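PDB 6KGU: penicillin-binding protein PbpB from Mycobacterium tuberculosis, which makes cross-linked peptidoglycan for the bacterial cell wall from lipid-linked precursors and is a target of beta-lactam antibiotics such as aztreonam. Local coordinates for residues 456-461 / 556-561; 287-292 / 315-320; 447-452 / 473-478; 291-296 / 323-328. All coordinates share one frame; numbering follows the deposited sequence.

In the fold
Interactions 2, 3 and 4 lie in the transpeptidase domain; interaction 1 brings in the C-terminal tail. From the N terminus, the loop after helix 272-281 comes first. Its residues 287-292 pair with the start of helix 317-323 in interaction 2. Residues 291-296 pack on the start of helix 326-336 in interaction 4. These two contacts share Leu291 and Gln292 and close nearby loops from one starting point. After helix 436-445, residues 447-452 meet strand 473-483 in interaction 3, closing a short loop before the strand. Interaction 1 ties residues 456-461 to the tail. It closes a long loop and crosses interaction 3. Thr316 links interaction 2 to interaction 1. Interactions 1, 3 and 4 touch the bound aztreonam.

Interaction 1 (456-461 / 556-561); sequences GYQQGT and PLVLQA. With AZR (2-({[(1Z)-1-(2-amino-1,3-thiazol-4-yl)-2-oxo-2-{[(2S,3S)-1-oxo-3-(sulfoamino)butan-2-yl]amino}ethylidene]amino}oxy)-2-methylpropanoic acid), chain B.
Gln458 and Leu559 mark the closest backbone approach, with 5.4 Å between Gln458 CA and Leu559 CA. Neither segment is a regular helix or strand. A type I beta turn runs from Gly456 to Gln459. The directions of residues 457-460 and 557-560 differ by 122°.

The side-chain amide of Gln458 carries the contact. The chain bends at chi2 (-55°), which turns CD aside before the amide meets the tail. OE1 accepts two backbone N-H groups: Leu559 N at 2.8 Å from Gln458 OE1 and Gln560 N at 3.1 Å from the same OE1. The Gln560 donor lies in the carbonyl plane on a lone pair. The Leu559 donor is tilted from that plane. The other end of the amide gives a bond back, from Gln458 NE2 to Gln560 O at 3.0 Å. It is fairly straight and uses an in-plane lone pair of Gln560 O.

Leu559 points at the turn. Its CD2 rests 3.6 Å from Gln459 O, and its CD1 lies near Gln458 O. The Gln560 side chain crosses that of Tyr457 at a slant, with the amide and ring planes 85° apart, and its NE2 comes 3.6 Å from Tyr457 CD1. Beyond the contact, Lys323 NZ bonds to Tyr457 O and Gln459 O. Thr461, at the end of the turn segment, belongs to the aztreonam pocket.

Three bonds therefore fix the rotation of one amide. The amide serves both donor and acceptor groups of the tail backbone, and the C-terminal tail is held to the pocket-bearing loop without any charged pair across the two segments.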
# COMPACT_ATOMS: atom_id res chain seq x y z
N GLY A 456 -22.67 16.67 -11.36
CA GLY A 456 -22.65 15.88 -10.14
C GLY A 456 -23.11 14.45 -10.31
O GLY A 456 -22.59 13.54 -9.64
N TYR A 457 -24.07 14.22 -11.21
CA TYR A 457 -24.77 12.93 -11.23
C TYR A 457 -23.81 11.77 -11.48
O TYR A 457 -23.90 10.73 -10.82
CB TYR A 457 -25.90 12.96 -12.25
CG TYR A 457 -27.04 13.89 -11.87
CD1 TYR A 457 -27.76 13.69 -10.69
CD2 TYR A 457 -27.39 14.98 -12.67
CE1 TYR A 457 -28.80 14.54 -10.32
CE2 TYR A 457 -28.43 15.84 -12.31
CZ TYR A 457 -29.13 15.61 -11.13
OH TYR A 457 -30.16 16.45 -10.76
N GLN A 458 -22.87 11.92 -12.42
CA GLN A 458 -21.98 10.82 -12.77
C GLN A 458 -20.56 11.03 -12.26
O GLN A 458 -19.59 10.61 -12.90
CB GLN A 458 -21.96 10.56 -14.28
CG GLN A 458 -23.32 10.53 -14.98
CD GLN A 458 -24.27 9.52 -14.36
OE1 GLN A 458 -23.86 8.53 -13.75
NE2 GLN A 458 -25.56 9.77 -14.52
N GLN A 459 -20.40 11.68 -11.10
CA GLN A 459 -19.09 11.92 -10.53
C GLN A 459 -18.80 10.93 -9.41
O GLN A 459 -19.67 10.67 -8.57
CB GLN A 459 -18.98 13.34 -9.99
CG GLN A 459 -17.58 13.70 -9.47
CD GLN A 459 -17.37 15.19 -9.50
OE1 GLN A 459 -17.38 15.80 -10.57
NE2 GLN A 459 -17.21 15.80 -8.32
N GLY A 460 -17.59 10.38 -9.39
CA GLY A 460 -17.14 9.53 -8.31
C GLY A 460 -16.64 10.32 -7.12
O GLY A 460 -16.67 11.55 -7.09
N THR A 461 -16.19 9.59 -6.09
CA THR A 461 -15.70 10.22 -4.87
C THR A 461 -14.32 10.85 -5.04
O THR A 461 -13.94 11.69 -4.22
CB THR A 461 -15.65 9.20 -3.73
OG1 THR A 461 -14.86 8.08 -4.15
CG2 THR A 461 -17.06 8.73 -3.33
N PRO A 556 -18.54 8.11 -21.07
CA PRO A 556 -18.57 8.21 -19.60
C PRO A 556 -19.30 7.03 -18.97
O PRO A 556 -20.33 6.57 -19.46
CB PRO A 556 -19.32 9.53 -19.35
CG PRO A 556 -19.23 10.30 -20.64
CD PRO A 556 -19.17 9.27 -21.73
N LEU A 557 -18.74 6.54 -17.86
CA LEU A 557 -19.40 5.47 -17.12
C LEU A 557 -20.66 6.00 -16.46
O LEU A 557 -20.74 7.17 -16.07
CB LEU A 557 -18.45 4.88 -16.07
CG LEU A 557 -17.10 4.29 -16.50
CD1 LEU A 557 -16.06 5.34 -16.89
CD2 LEU A 557 -16.52 3.40 -15.42
N VAL A 558 -21.66 5.14 -16.34
CA VAL A 558 -22.92 5.50 -15.70
C VAL A 558 -22.92 4.96 -14.27
O VAL A 558 -22.92 3.73 -14.06
CB VAL A 558 -24.14 5.00 -16.48
CG1 VAL A 558 -25.40 5.38 -15.73
CG2 VAL A 558 -24.13 5.58 -17.90
N LEU A 559 -22.96 5.87 -13.31
CA LEU A 559 -23.03 5.57 -11.89
C LEU A 559 -24.44 5.64 -11.35
O LEU A 559 -24.76 4.99 -10.34
CB LEU A 559 -22.16 6.55 -11.09
CG LEU A 559 -20.63 6.55 -11.23
CD1 LEU A 559 -20.17 6.90 -12.65
CD2 LEU A 559 -20.01 7.53 -10.21
N GLN A 560 -25.29 6.43 -11.99
CA GLN A 560 -26.65 6.69 -11.53
C GLN A 560 -27.54 6.70 -12.76
O GLN A 560 -27.29 7.45 -13.70
CB GLN A 560 -26.70 8.02 -10.79
CG GLN A 560 -27.98 8.32 -10.07
CD GLN A 560 -27.91 9.68 -9.38
OE1 GLN A 560 -26.91 10.01 -8.73
NE2 GLN A 560 -28.97 10.47 -9.53
N ALA A 561 -28.55 5.84 -12.76
CA ALA A 561 -29.46 5.70 -13.88
C ALA A 561 -30.57 6.74 -13.75
O ALA A 561 -30.44 7.72 -13.02
CB ALA A 561 -29.99 4.26 -13.93
C7 AZR B . -18.10 7.39 2.94
S8 AZR B . -15.17 1.93 8.72
O9 AZR B . -14.55 4.69 3.42
O10 AZR B . -18.60 4.56 5.83
O11 AZR B . -17.78 7.29 7.16
N12 AZR B . -16.42 6.33 1.47
N13 AZR B . -16.64 5.45 5.07
N14 AZR B . -17.10 6.37 8.00
N15 AZR B . -15.57 4.41 9.32
N16 AZR B . -14.19 3.27 10.85
S17 AZR B . -15.45 7.33 0.69
C18 AZR B . -16.82 6.58 2.86
C19 AZR B . -16.89 5.26 3.64
C20 AZR B . -15.69 4.41 3.13
C21 AZR B . -17.48 5.03 6.04
C22 AZR B . -16.96 5.24 7.42
C23 AZR B . -17.92 8.57 7.74
C24 AZR B . -16.23 4.16 8.13
C25 AZR B . -16.13 2.89 7.66
C26 AZR B . -14.95 3.33 9.75
C27 AZR B . -16.52 9.17 7.77
C28 AZR B . -18.86 9.43 6.91
C29 AZR B . -18.47 8.40 9.15
O30 AZR B . -19.04 7.40 9.53
O31 AZR B . -18.31 9.46 9.89
O32 AZR B . -16.18 8.51 0.39
O33 AZR B . -15.18 6.67 -0.70
O34 AZR B . -14.22 7.37 1.37

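Interaction 2 (287-292 / 315-320)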
# COMPACT_ATOMS: atom_id res chain seq x y z
N PRO A 287 -21.50 -4.66 -14.00
CA PRO A 287 -21.26 -3.23 -13.75
C PRO A 287 -22.45 -2.34 -14.03
O PRO A 287 -22.64 -1.34 -13.33
CB PRO A 287 -20.09 -2.90 -14.70
CG PRO A 287 -19.39 -4.19 -14.90
CD PRO A 287 -20.47 -5.25 -14.88
N ASP A 288 -23.27 -2.68 -15.03
CA ASP A 288 -24.36 -1.82 -15.45
C ASP A 288 -25.71 -2.23 -14.85
O ASP A 288 -26.73 -1.64 -15.22
CB ASP A 288 -24.44 -1.81 -16.97
CG ASP A 288 -24.87 -3.14 -17.53
OD1 ASP A 288 -24.42 -4.18 -16.99
OD2 ASP A 288 -25.67 -3.15 -18.50
N GLU A 289 -25.75 -3.20 -13.94
CA GLU A 289 -27.01 -3.52 -13.27
C GLU A 289 -27.51 -2.28 -12.52
O GLU A 289 -26.78 -1.70 -11.71
CB GLU A 289 -26.86 -4.70 -12.31
CG GLU A 289 -28.17 -5.00 -11.56
CD GLU A 289 -28.09 -6.14 -10.53
OE1 GLU A 289 -27.06 -6.83 -10.46
OE2 GLU A 289 -29.07 -6.31 -9.77
N VAL A 290 -28.74 -1.86 -12.82
CA VAL A 290 -29.40 -0.79 -12.08
C VAL A 290 -29.94 -1.35 -10.77
O VAL A 290 -30.79 -2.24 -10.76
CB VAL A 290 -30.54 -0.17 -12.92
CG1 VAL A 290 -31.24 0.95 -12.13
CG2 VAL A 290 -29.97 0.34 -14.27
N LEU A 291 -29.43 -0.83 -9.65
CA LEU A 291 -29.89 -1.23 -8.33
C LEU A 291 -30.89 -0.21 -7.78
O LEU A 291 -31.15 0.82 -8.39
CB LEU A 291 -28.70 -1.40 -7.39
CG LEU A 291 -27.60 -2.27 -7.98
CD1 LEU A 291 -26.29 -2.03 -7.25
CD2 LEU A 291 -28.00 -3.74 -7.90
N GLN A 292 -31.45 -0.51 -6.61
CA GLN A 292 -32.30 0.41 -5.87
C GLN A 292 -31.72 0.50 -4.46
O GLN A 292 -31.82 -0.45 -3.68
CB GLN A 292 -33.75 -0.07 -5.83
CG GLN A 292 -34.40 -0.29 -7.21
CD GLN A 292 -34.31 0.95 -8.09
OE1 GLN A 292 -34.53 2.07 -7.64
NE2 GLN A 292 -33.98 0.75 -9.37
N TYR A 315 -28.69 3.76 -8.29
CA TYR A 315 -27.26 3.58 -8.53
C TYR A 315 -27.05 2.29 -9.31
O TYR A 315 -27.68 1.27 -9.04
CB TYR A 315 -26.48 3.53 -7.22
CG TYR A 315 -26.59 4.78 -6.36
CD1 TYR A 315 -26.62 6.04 -6.94
CD2 TYR A 315 -26.68 4.69 -4.98
CE1 TYR A 315 -26.74 7.18 -6.16
CE2 TYR A 315 -26.80 5.82 -4.19
CZ TYR A 315 -26.83 7.06 -4.78
OH TYR A 315 -26.95 8.18 -4.00
N THR A 316 -26.16 2.34 -10.29
CA THR A 316 -25.67 1.09 -10.86
C THR A 316 -24.70 0.44 -9.88
O THR A 316 -24.25 1.05 -8.91
CB THR A 316 -24.97 1.32 -12.19
OG1 THR A 316 -23.86 2.21 -11.99
CG2 THR A 316 -25.94 1.89 -13.25
N THR A 317 -24.38 -0.82 -10.15
CA THR A 317 -23.30 -1.47 -9.42
C THR A 317 -22.02 -0.65 -9.51
O THR A 317 -21.34 -0.40 -8.50
CB THR A 317 -23.11 -2.89 -9.96
OG1 THR A 317 -24.27 -3.66 -9.63
CG2 THR A 317 -21.88 -3.55 -9.40
N THR A 318 -21.69 -0.19 -10.72
CA THR A 318 -20.56 0.73 -10.89
C THR A 318 -20.69 1.94 -9.96
O THR A 318 -19.74 2.28 -9.23
CB THR A 318 -20.47 1.15 -12.35
OG1 THR A 318 -20.05 0.02 -13.13
CG2 THR A 318 -19.48 2.30 -12.56
N GLY A 319 -21.87 2.56 -9.93
CA GLY A 319 -22.06 3.72 -9.08
C GLY A 319 -21.97 3.43 -7.59
O GLY A 319 -21.59 4.30 -6.81
N VAL A 320 -22.34 2.22 -7.17
CA VAL A 320 -22.23 1.86 -5.76
C VAL A 320 -20.79 2.00 -5.29
O VAL A 320 -20.52 2.58 -4.23
CB VAL A 320 -22.77 0.44 -5.51
CG1 VAL A 320 -22.22 -0.11 -4.18
CG2 VAL A 320 -24.29 0.45 -5.51
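Pro287 O takes two bonds from Thr318. Thr318 N reaches Pro287 O at 3.0 Å. Thr318 OG1 is 2.9 Å from the same Pro287 O but stands above the carbonyl plane. Chi1 of -70° sets OG1 beside the backbone N of Thr318, where it reaches the same oxygen.

Farther along, Thr317 N bonds to Glu289 O. Leu291 N bonds to Tyr315 O at 2.8 Å. These two bonds flank a single beta bridge between Val290 and Thr316.

The tight part is the inner one. Leu291 CD1 sits 3.5 Å from Thr317 OG1, which is hydrogen-bonded to Ser285 OG, and 3.6 Å from Val320 CG2. The Leu291 and Val320 side chains cross at about a right angle. Leu332 and Arg335 of helix 326-336 also touch Leu291. The outer side is looser: Asp288 and Val290 are exposed and point away from residues 315-320, and Val290 CG2 comes only to 4.4 Å from Thr316 CG2.

Thr316 OG1 accepts from Gly319 N at 2.9 Å. The same hydroxyl is hydrogen-bonded to Val558 O of the C-terminal tail. The bond from Gly319 makes a classical threonine N-cap, here placed where a loop pairs with the first turn of helix 317-323.

Interaction 3 (447-452 / 473-478); sequences RAVVQR and AGKTGT. With AZR (2-({[(1Z)-1-(2-amino-1,3-thiazol-4-yl)-2-oxo-2-{[(2S,3S)-1-oxo-3-(sulfoamino)butan-2-yl]amino}ethylidene]amino}oxy)-2-methylpropanoic acid), chain B.
Arg447 and Ala473 bring the backbones closest, 4.2 Å between Arg447 CA and Ala473 CA, where the loop after helix 436-445 passes the start of strand 473-483. The two segments share no hydrogen bond.

Val449 is the main side chain of the contact. Its CG2 lies 3.2 Å from Gly474 O, and CG1 packs near the same carbonyl and Lys475 CA. CG2 also touches the stem of Lys475 at CD, with the two side chains crossing at about a right angle. Arg447 lays CG against Ala473 CB at 4.0 Å.

Past this contact the strand serves the ligand. Lys475 bends at chi2 (70°), which places CD beside Val449 CG2. Its NZ bonds to Thr476 O and Ser324 OG, and lies 2.9 Å from AZR O33, a sulfonate oxygen. Thr476 OG1 bonds to that same AZR O33 at 2.6 Å and also to Thr461 OG1. Thr478 OG1 adds a bond to sulfonate oxygen AZR O34. AZR N13 gives its N-H to Thr478 O, as a strand neighbour would. AZR O9 is the acyl carbonyl oxygen, and its bond from Thr478 N, 3.0 Å at 178°, is consistent with the oxyanion hole of this family.

Lys475, Thr476 and Gly477 match the KTG motif of penicillin-binding transpeptidases. Such a motif lies on the strand that lines the active-site cleft.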
# COMPACT_ATOMS: atom_id res chain seq x y z
N ARG A 447 -12.73 2.82 -12.52
CA ARG A 447 -12.55 4.08 -13.25
C ARG A 447 -13.61 5.10 -12.86
O ARG A 447 -13.38 6.31 -12.93
CB ARG A 447 -12.58 3.86 -14.76
CG ARG A 447 -11.37 3.12 -15.33
CD ARG A 447 -11.54 2.86 -16.83
NE ARG A 447 -11.62 4.09 -17.61
CZ ARG A 447 -12.00 4.16 -18.89
NH1 ARG A 447 -12.35 3.06 -19.56
NH2 ARG A 447 -12.04 5.33 -19.50
N ALA A 448 -14.80 4.62 -12.46
CA ALA A 448 -15.87 5.54 -12.08
C ALA A 448 -15.49 6.40 -10.88
O ALA A 448 -15.98 7.53 -10.74
CB ALA A 448 -17.14 4.75 -11.78
N VAL A 449 -14.64 5.88 -9.99
CA VAL A 449 -14.26 6.62 -8.79
C VAL A 449 -13.56 7.93 -9.15
O VAL A 449 -13.74 8.95 -8.48
CB VAL A 449 -13.39 5.73 -7.89
CG1 VAL A 449 -12.65 6.57 -6.83
CG2 VAL A 449 -14.24 4.62 -7.24
N VAL A 450 -12.78 7.93 -10.23
CA VAL A 450 -12.02 9.13 -10.60
C VAL A 450 -12.70 9.92 -11.70
O VAL A 450 -12.13 10.88 -12.22
CB VAL A 450 -10.57 8.78 -11.00
CG1 VAL A 450 -9.89 7.99 -9.89
CG2 VAL A 450 -10.56 7.99 -12.31
N GLN A 451 -13.93 9.56 -12.05
CA GLN A 451 -14.64 10.26 -13.11
C GLN A 451 -15.27 11.55 -12.59
O GLN A 451 -15.90 11.58 -11.53
CB GLN A 451 -15.72 9.37 -13.72
CG GLN A 451 -16.63 10.10 -14.73
CD GLN A 451 -17.47 9.13 -15.53
OE1 GLN A 451 -16.95 8.40 -16.37
NE2 GLN A 451 -18.76 9.09 -15.25
N ARG A 452 -15.10 12.61 -13.37
CA ARG A 452 -15.58 13.94 -13.05
C ARG A 452 -16.91 14.18 -13.76
O ARG A 452 -17.10 13.75 -14.90
CB ARG A 452 -14.53 14.98 -13.47
CG ARG A 452 -14.67 16.33 -12.81
CD ARG A 452 -13.49 17.27 -13.11
NE ARG A 452 -12.35 17.09 -12.20
CZ ARG A 452 -12.37 17.41 -10.90
NH1 ARG A 452 -13.47 17.89 -10.34
NH2 ARG A 452 -11.28 17.24 -10.16
N ALA A 473 -7.71 4.23 -12.33
CA ALA A 473 -8.76 3.52 -11.60
C ALA A 473 -8.32 3.38 -10.15
O ALA A 473 -7.14 3.12 -9.90
CB ALA A 473 -9.04 2.14 -12.20
N GLY A 474 -9.26 3.52 -9.22
CA GLY A 474 -8.91 3.47 -7.81
C GLY A 474 -10.12 3.50 -6.90
O GLY A 474 -11.26 3.34 -7.34
N LYS A 475 -9.86 3.69 -5.61
CA LYS A 475 -10.90 3.72 -4.60
C LYS A 475 -10.42 4.57 -3.43
O LYS A 475 -9.29 4.42 -2.96
CB LYS A 475 -11.25 2.31 -4.11
CG LYS A 475 -12.39 2.26 -3.09
CD LYS A 475 -13.72 2.61 -3.76
CE LYS A 475 -14.82 2.79 -2.74
NZ LYS A 475 -14.79 4.13 -2.08
N THR A 476 -11.31 5.45 -2.95
CA THR A 476 -11.10 6.31 -1.79
C THR A 476 -11.52 5.59 -0.52
O THR A 476 -12.38 4.70 -0.55
CB THR A 476 -11.93 7.59 -1.92
OG1 THR A 476 -13.24 7.24 -2.39
CG2 THR A 476 -11.27 8.60 -2.88
N GLY A 477 -10.91 5.98 0.60
CA GLY A 477 -11.36 5.53 1.91
C GLY A 477 -11.34 6.64 2.95
O GLY A 477 -10.42 7.46 2.97
N THR A 478 -12.35 6.66 3.81
CA THR A 478 -12.48 7.60 4.92
C THR A 478 -13.03 6.80 6.10
O THR A 478 -14.24 6.56 6.18
CB THR A 478 -13.41 8.77 4.58
OG1 THR A 478 -13.01 9.37 3.34
CG2 THR A 478 -13.38 9.85 5.70
C7 AZR B . -18.10 7.39 2.94
S8 AZR B . -15.17 1.93 8.72
O9 AZR B . -14.55 4.69 3.42
O10 AZR B . -18.60 4.56 5.83
O11 AZR B . -17.78 7.29 7.16
N12 AZR B . -16.42 6.33 1.47
N13 AZR B . -16.64 5.45 5.07
N14 AZR B . -17.10 6.37 8.00
N15 AZR B . -15.57 4.41 9.32
N16 AZR B . -14.19 3.27 10.85
S17 AZR B . -15.45 7.33 0.69
C18 AZR B . -16.82 6.58 2.86
C19 AZR B . -16.89 5.26 3.64
C20 AZR B . -15.69 4.41 3.13
C21 AZR B . -17.48 5.03 6.04
C22 AZR B . -16.96 5.24 7.42
C23 AZR B . -17.92 8.57 7.74
C24 AZR B . -16.23 4.16 8.13
C25 AZR B . -16.13 2.89 7.66
C26 AZR B . -14.95 3.33 9.75
C27 AZR B . -16.52 9.17 7.77
C28 AZR B . -18.86 9.43 6.91
C29 AZR B . -18.47 8.40 9.15
O30 AZR B . -19.04 7.40 9.53
O31 AZR B . -18.31 9.46 9.89
O32 AZR B . -16.18 8.51 0.39
O33 AZR B . -15.18 6.67 -0.70
O34 AZR B . -14.22 7.37 1.37

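Interaction 4 (291-296 / 323-328). With AZR (2-({[(1Z)-1-(2-amino-1,3-thiazol-4-yl)-2-oxo-2-{[(2S,3S)-1-oxo-3-(sulfoamino)butan-2-yl]amino}ethylidene]amino}oxy)-2-methylpropanoic acid), chain B.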
# COMPACT_ATOMS: atom_id res chain seq x y z
N LEU A 291 -29.43 -0.83 -9.65
CA LEU A 291 -29.89 -1.23 -8.33
C LEU A 291 -30.89 -0.21 -7.78
O LEU A 291 -31.15 0.82 -8.39
CB LEU A 291 -28.70 -1.40 -7.39
CG LEU A 291 -27.60 -2.27 -7.98
CD1 LEU A 291 -26.29 -2.03 -7.25
CD2 LEU A 291 -28.00 -3.74 -7.90
N GLN A 292 -31.45 -0.51 -6.61
CA GLN A 292 -32.30 0.41 -5.87
C GLN A 292 -31.72 0.50 -4.46
O GLN A 292 -31.82 -0.45 -3.68
CB GLN A 292 -33.75 -0.07 -5.83
CG GLN A 292 -34.40 -0.29 -7.21
CD GLN A 292 -34.31 0.95 -8.09
OE1 GLN A 292 -34.53 2.07 -7.64
NE2 GLN A 292 -33.98 0.75 -9.37
N VAL A 293 -31.10 1.64 -4.14
CA VAL A 293 -30.28 1.72 -2.93
C VAL A 293 -30.93 2.71 -1.97
O VAL A 293 -30.93 3.92 -2.23
CB VAL A 293 -28.84 2.11 -3.27
CG1 VAL A 293 -27.94 2.06 -2.03
CG2 VAL A 293 -28.30 1.17 -4.39
N PRO A 294 -31.49 2.26 -0.85
CA PRO A 294 -32.03 3.18 0.15
C PRO A 294 -30.91 3.88 0.92
O PRO A 294 -29.74 3.49 0.88
CB PRO A 294 -32.84 2.28 1.08
CG PRO A 294 -32.22 0.92 0.92
CD PRO A 294 -31.78 0.85 -0.52
N GLY A 295 -31.31 4.90 1.68
CA GLY A 295 -30.34 5.67 2.45
C GLY A 295 -29.80 4.94 3.65
O GLY A 295 -28.73 5.29 4.15
N SER A 296 -30.51 3.93 4.12
CA SER A 296 -30.04 3.17 5.27
C SER A 296 -30.75 1.83 5.25
O SER A 296 -31.81 1.69 4.65
CB SER A 296 -30.29 3.91 6.59
OG SER A 296 -31.63 4.35 6.67
N LYS A 323 -19.52 5.92 -6.07
CA LYS A 323 -20.00 6.88 -5.07
C LYS A 323 -19.75 6.41 -3.64
O LYS A 323 -19.91 7.21 -2.71
CB LYS A 323 -21.49 7.17 -5.25
CG LYS A 323 -21.80 7.94 -6.54
CD LYS A 323 -23.18 8.59 -6.54
CE LYS A 323 -23.49 9.23 -7.91
NZ LYS A 323 -22.57 10.36 -8.25
N SER A 324 -19.36 5.15 -3.46
CA SER A 324 -19.07 4.55 -2.16
C SER A 324 -20.32 4.52 -1.27
O SER A 324 -20.35 5.05 -0.16
CB SER A 324 -17.91 5.27 -1.47
OG SER A 324 -17.20 4.39 -0.59
N SER A 325 -21.37 3.87 -1.79
CA SER A 325 -22.57 3.59 -1.00
C SER A 325 -22.30 2.37 -0.12
O SER A 325 -22.07 1.27 -0.63
CB SER A 325 -23.78 3.35 -1.90
OG SER A 325 -24.88 2.86 -1.15
N ASN A 326 -22.25 2.59 1.21
CA ASN A 326 -22.16 1.47 2.15
C ASN A 326 -23.39 0.57 2.03
O ASN A 326 -23.27 -0.66 2.07
CB ASN A 326 -22.05 1.97 3.60
CG ASN A 326 -20.72 2.65 3.92
OD1 ASN A 326 -19.75 2.58 3.16
ND2 ASN A 326 -20.67 3.31 5.07
N VAL A 327 -24.57 1.17 1.93
CA VAL A 327 -25.80 0.40 1.81
C VAL A 327 -25.78 -0.45 0.54
O VAL A 327 -26.09 -1.65 0.57
CB VAL A 327 -27.03 1.33 1.84
CG1 VAL A 327 -28.30 0.55 1.49
CG2 VAL A 327 -27.15 2.00 3.24
N GLY A 328 -25.41 0.15 -0.59
CA GLY A 328 -25.31 -0.62 -1.81
C GLY A 328 -24.29 -1.74 -1.69
O GLY A 328 -24.50 -2.85 -2.20
C7 AZR B . -18.10 7.39 2.94
S8 AZR B . -15.17 1.93 8.72
O9 AZR B . -14.55 4.69 3.42
O10 AZR B . -18.60 4.56 5.83
O11 AZR B . -17.78 7.29 7.16
N12 AZR B . -16.42 6.33 1.47
N13 AZR B . -16.64 5.45 5.07
N14 AZR B . -17.10 6.37 8.00
N15 AZR B . -15.57 4.41 9.32
N16 AZR B . -14.19 3.27 10.85
S17 AZR B . -15.45 7.33 0.69
C18 AZR B . -16.82 6.58 2.86
C19 AZR B . -16.89 5.26 3.64
C20 AZR B . -15.69 4.41 3.13
C21 AZR B . -17.48 5.03 6.04
C22 AZR B . -16.96 5.24 7.42
C23 AZR B . -17.92 8.57 7.74
C24 AZR B . -16.23 4.16 8.13
C25 AZR B . -16.13 2.89 7.66
C26 AZR B . -14.95 3.33 9.75
C27 AZR B . -16.52 9.17 7.77
C28 AZR B . -18.86 9.43 6.91
C29 AZR B . -18.47 8.40 9.15
O30 AZR B . -19.04 7.40 9.53
O31 AZR B . -18.31 9.46 9.89
O32 AZR B . -16.18 8.51 0.39
O33 AZR B . -15.18 6.67 -0.70
O34 AZR B . -14.22 7.37 1.37
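Val327 carries the largest share of the packing on the loop 291-296. Its CB points at the loop and lies 3.6 Å from Pro294 O. From CB the side chain forks. CG1, anti to the backbone N (chi1 171°), comes 3.3 Å from Pro294 O. The same CG1 meets Val293 CG1 at 3.8 Å and touches CG and CD of the Pro294 ring. CG2 takes the other direction, to Ser296 CA and Gly295 O. One valine thus touches four consecutive residues of the loop.

Val293 answers from the loop. Its CG1 is wedged at the helix start, 3.3 Å from Ser325 OG and 3.5 Å from Gly328 N. Gly328, without a side chain, lets the Val293 methyl come close to its backbone N. Between those two polar atoms runs the capping bond, Gly328 N to Ser325 OG. Ser325 OG also bonds to Asp306, whose other carboxylate oxygen takes Val327 N. No hydrogen bond joins the two segments themselves.

The far side of this turn faces the antibiotic. Ser324 OG accepts from AZR N12 at 2.9 Å and also bonds to Lys272. Asn326 ND2 faces AZR O10; the modelled separation is too short to be taken literally. Asn326 OD1 bonds to Lys272 NZ. Ser324 has positive phi, where the chain leaves one helix just before the next begins.

Ser324, Ser325 and Asn326 fit the SxN motif of the penicillin-binding protein active site. The Val327 contact joins the helix that follows this motif to the loop 291-296.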